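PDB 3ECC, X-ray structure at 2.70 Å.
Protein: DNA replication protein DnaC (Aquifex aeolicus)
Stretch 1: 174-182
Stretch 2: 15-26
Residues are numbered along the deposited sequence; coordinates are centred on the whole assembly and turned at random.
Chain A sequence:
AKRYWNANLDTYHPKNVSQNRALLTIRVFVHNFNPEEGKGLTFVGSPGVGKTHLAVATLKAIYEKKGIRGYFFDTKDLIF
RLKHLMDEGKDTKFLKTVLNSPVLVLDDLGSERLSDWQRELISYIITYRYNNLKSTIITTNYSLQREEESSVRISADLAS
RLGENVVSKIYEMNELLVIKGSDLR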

# COMPACT_ATOMS: atom_id res chain seq x y z
N ASN A 174 8.95 -2.75 -3.79
CA ASN A 174 8.11 -3.63 -2.99
C ASN A 174 8.22 -5.10 -3.36
O ASN A 174 8.56 -5.45 -4.48
CB ASN A 174 6.65 -3.17 -3.04
CG ASN A 174 6.40 -1.95 -2.19
OD1 ASN A 174 7.34 -1.34 -1.67
ND2 ASN A 174 5.14 -1.59 -2.03
N GLU A 175 7.93 -5.97 -2.39
CA GLU A 175 7.75 -7.38 -2.67
C GLU A 175 6.27 -7.68 -2.89
O GLU A 175 5.42 -7.20 -2.14
CB GLU A 175 8.30 -8.22 -1.51
CG GLU A 175 9.00 -9.49 -1.97
CD GLU A 175 8.93 -10.59 -0.94
OE1 GLU A 175 9.36 -10.34 0.22
OE2 GLU A 175 8.45 -11.69 -1.27
N LEU A 176 5.97 -8.47 -3.91
CA LEU A 176 4.58 -8.76 -4.26
C LEU A 176 4.05 -9.97 -3.48
O LEU A 176 4.68 -11.03 -3.46
CB LEU A 176 4.43 -8.99 -5.76
CG LEU A 176 3.01 -8.96 -6.33
CD1 LEU A 176 2.60 -7.53 -6.71
CD2 LEU A 176 2.88 -9.90 -7.54
N LEU A 177 2.89 -9.80 -2.87
CA LEU A 177 2.24 -10.90 -2.16
C LEU A 177 0.80 -11.08 -2.63
O LEU A 177 -0.09 -10.32 -2.27
CB LEU A 177 2.27 -10.67 -0.64
CG LEU A 177 3.62 -10.82 0.08
CD1 LEU A 177 3.56 -10.20 1.46
CD2 LEU A 177 4.06 -12.28 0.17
N VAL A 178 0.57 -12.09 -3.46
CA VAL A 178 -0.78 -12.36 -3.91
C VAL A 178 -1.57 -13.11 -2.86
O VAL A 178 -1.08 -14.06 -2.25
CB VAL A 178 -0.79 -13.14 -5.22
CG1 VAL A 178 -2.22 -13.30 -5.69
CG2 VAL A 178 0.02 -12.40 -6.24
N ILE A 179 -2.81 -12.67 -2.65
CA ILE A 179 -3.69 -13.27 -1.66
C ILE A 179 -4.94 -13.78 -2.34
O ILE A 179 -5.64 -13.03 -3.02
CB ILE A 179 -4.04 -12.26 -0.57
CG1 ILE A 179 -2.76 -11.75 0.09
CG2 ILE A 179 -4.96 -12.88 0.46
CD1 ILE A 179 -3.02 -10.77 1.15
N LYS A 180 -5.22 -15.07 -2.15
CA LYS A 180 -6.23 -15.74 -2.96
C LYS A 180 -7.33 -16.41 -2.14
O LYS A 180 -7.79 -17.50 -2.49
CB LYS A 180 -5.57 -16.74 -3.91
CG LYS A 180 -4.74 -16.08 -4.98
CD LYS A 180 -4.75 -16.88 -6.28
CE LYS A 180 -3.79 -18.06 -6.22
NZ LYS A 180 -2.37 -17.65 -6.45
N GLY A 181 -7.77 -15.76 -1.08
CA GLY A 181 -8.90 -16.27 -0.30
C GLY A 181 -10.19 -16.27 -1.11
O GLY A 181 -10.34 -15.51 -2.07
N SER A 182 -11.14 -17.12 -0.73
CA SER A 182 -12.39 -17.22 -1.48
C SER A 182 -13.60 -16.96 -0.58
O SER A 182 -13.56 -17.20 0.63
CB SER A 182 -12.52 -18.58 -2.15
OG SER A 182 -13.12 -18.47 -3.43
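Stretch 2 15-26: KNVSQNRALLTI

No hydrogen bond joins the two stretches, although polar side chains and bare backbone make up much of their contact; a helix of stretch 2 packs on a strand and the loop after it by van der Waals fit, burying 435 Å² summed over both sides. The strand, which includes Leu-177, and the helix, 17-26, which continues later in the chain, run nearly antiparallel: their N-to-C directions differ by 151°, and their axes approach to 8.6 Å. As stretch 1 advances, its partners therefore step back toward the start of the helix, with CA-CA distances of 6.3 Å for Leu-177 and Ala-22, 5.3 Å for Ile-179 and Ser-18, and 6.8 Å for Gly-181 and Asn-16.

Strand alternation selects the side chains on stretch 1. Glu-175 and Leu-177 point toward the helix, whereas Leu-176 between them is out of reach. On the helix, Ser-18, Ala-22 and Thr-25 point toward stretch 1, spaced four and three residues apart so that they line one face, and Leu-23 points away. Leu-177 (chi1 m, chi2 t) has the largest area covered. Its CD2 lies 4.1 Å from CA of Ala-22 and 3.9 Å from OG1 of Thr-25, and its CD1 is 4.4 Å from CB of Ala-22, the small methyl leaving the leucine close to the helix backbone. The Thr-25 hydroxyl is turned back to its own helix, OG1 donating to O of Arg-21 at 2.8 Å, while its methyl CG2 lies 3.5 Å from OE1 of Glu-175.

Ser-18 marks the tightest backbone approach. Its CB is 3.6 Å from N of Lys-180 and 4.1 Å from CA of Ile-179, and its OG lies 3.7 Å from O of Val-178. Ile-179 points sideways, yet its CG2 reaches CG of Gln-19 at 4.0 Å.

At the far end, Gly-181 fits against the end of Gln-19, whose CB points sideways but whose amide comes nearer: NE2 of Gln-19 is 3.7 Å from CA of Gly-181. A CB in ideal position on Gly-181 would fall 2.8 Å from that NE2, a clash, so the close fit here relies on the absence of a side chain. The same Gln-19 amide is held from within stretch 2, where N of Lys-15 donates to its OE1 at 2.8 Å. Asn-16, at the N-cap position, adds a lighter contact beside Gly-181, and its backbone O accepts from N of Asn-20 at 3.1 Å in the first turn of the helix.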

# COMPACT_ATOMS: atom_id res chain seq x y z
N LYS A 15 -6.37 -18.30 6.38
CA LYS A 15 -7.41 -19.26 6.03
C LYS A 15 -7.05 -20.10 4.82
O LYS A 15 -7.86 -20.92 4.36
CB LYS A 15 -8.76 -18.55 5.82
CG LYS A 15 -9.37 -18.02 7.11
CD LYS A 15 -10.87 -18.31 7.20
CE LYS A 15 -11.47 -17.82 8.52
NZ LYS A 15 -10.62 -18.16 9.71
N ASN A 16 -5.84 -19.90 4.30
CA ASN A 16 -5.29 -20.75 3.24
C ASN A 16 -3.77 -20.58 3.12
O ASN A 16 -3.16 -19.83 3.88
CB ASN A 16 -5.98 -20.51 1.89
CG ASN A 16 -5.69 -19.14 1.31
OD1 ASN A 16 -6.04 -18.11 1.90
ND2 ASN A 16 -5.06 -19.12 0.14
N VAL A 17 -3.18 -21.29 2.17
CA VAL A 17 -1.74 -21.23 1.96
C VAL A 17 -1.27 -19.80 1.66
O VAL A 17 -0.26 -19.34 2.21
CB VAL A 17 -1.29 -22.22 0.84
CG1 VAL A 17 0.19 -22.06 0.56
CG2 VAL A 17 -1.59 -23.66 1.24
N SER A 18 -2.01 -19.10 0.79
CA SER A 18 -1.69 -17.71 0.42
C SER A 18 -1.57 -16.81 1.64
O SER A 18 -0.59 -16.06 1.77
CB SER A 18 -2.76 -17.13 -0.52
OG SER A 18 -2.52 -17.48 -1.87
N GLN A 19 -2.56 -16.88 2.52
CA GLN A 19 -2.62 -16.02 3.70
C GLN A 19 -1.53 -16.37 4.70
O GLN A 19 -1.08 -15.52 5.47
CB GLN A 19 -4.00 -16.12 4.35
CG GLN A 19 -5.08 -15.35 3.62
CD GLN A 19 -6.48 -15.75 4.06
OE1 GLN A 19 -6.79 -15.78 5.26
NE2 GLN A 19 -7.34 -16.04 3.08
N ASN A 20 -1.11 -17.63 4.70
CA ASN A 20 -0.08 -18.11 5.60
C ASN A 20 1.32 -17.64 5.20
O ASN A 20 2.12 -17.26 6.05
CB ASN A 20 -0.11 -19.63 5.72
CG ASN A 20 0.92 -20.16 6.70
OD1 ASN A 20 0.77 -20.01 7.92
ND2 ASN A 20 1.99 -20.75 6.18
N ARG A 21 1.60 -17.69 3.90
CA ARG A 21 2.90 -17.25 3.41
C ARG A 21 3.06 -15.74 3.54
O ARG A 21 4.14 -15.25 3.88
CB ARG A 21 3.11 -17.68 1.96
CG ARG A 21 3.13 -19.18 1.77
CD ARG A 21 3.81 -19.55 0.48
NE ARG A 21 2.91 -20.33 -0.37
CZ ARG A 21 2.25 -19.83 -1.42
NH1 ARG A 21 2.40 -18.55 -1.76
NH2 ARG A 21 1.44 -20.61 -2.13
N ALA A 22 1.98 -15.02 3.29
CA ALA A 22 1.96 -13.58 3.49
C ALA A 22 2.29 -13.22 4.94
O ALA A 22 3.09 -12.33 5.19
CB ALA A 22 0.61 -13.01 3.10
N LEU A 23 1.68 -13.93 5.88
CA LEU A 23 1.90 -13.68 7.31
C LEU A 23 3.37 -13.88 7.69
O LEU A 23 3.94 -13.07 8.43
CB LEU A 23 0.98 -14.54 8.18
CG LEU A 23 1.16 -14.52 9.71
CD1 LEU A 23 0.95 -13.12 10.28
CD2 LEU A 23 0.24 -15.52 10.39
N LEU A 24 3.97 -14.95 7.18
CA LEU A 24 5.38 -15.25 7.47
C LEU A 24 6.30 -14.23 6.79
O LEU A 24 7.30 -13.81 7.37
CB LEU A 24 5.74 -16.69 7.07
CG LEU A 24 5.00 -17.83 7.79
CD1 LEU A 24 5.25 -19.17 7.13
CD2 LEU A 24 5.32 -17.89 9.29
N THR A 25 5.94 -13.83 5.58
CA THR A 25 6.71 -12.81 4.86
C THR A 25 6.59 -11.43 5.52
O THR A 25 7.54 -10.64 5.47
CB THR A 25 6.29 -12.72 3.38
OG1 THR A 25 6.40 -14.02 2.77
CG2 THR A 25 7.20 -11.76 2.64
N ILE A 26 5.45 -11.15 6.14
CA ILE A 26 5.27 -9.88 6.85
C ILE A 26 6.09 -9.85 8.13
O ILE A 26 6.78 -8.86 8.41
CB ILE A 26 3.78 -9.61 7.20
CG1 ILE A 26 2.94 -9.44 5.94
CG2 ILE A 26 3.66 -8.38 8.10
CD1 ILE A 26 1.46 -9.62 6.17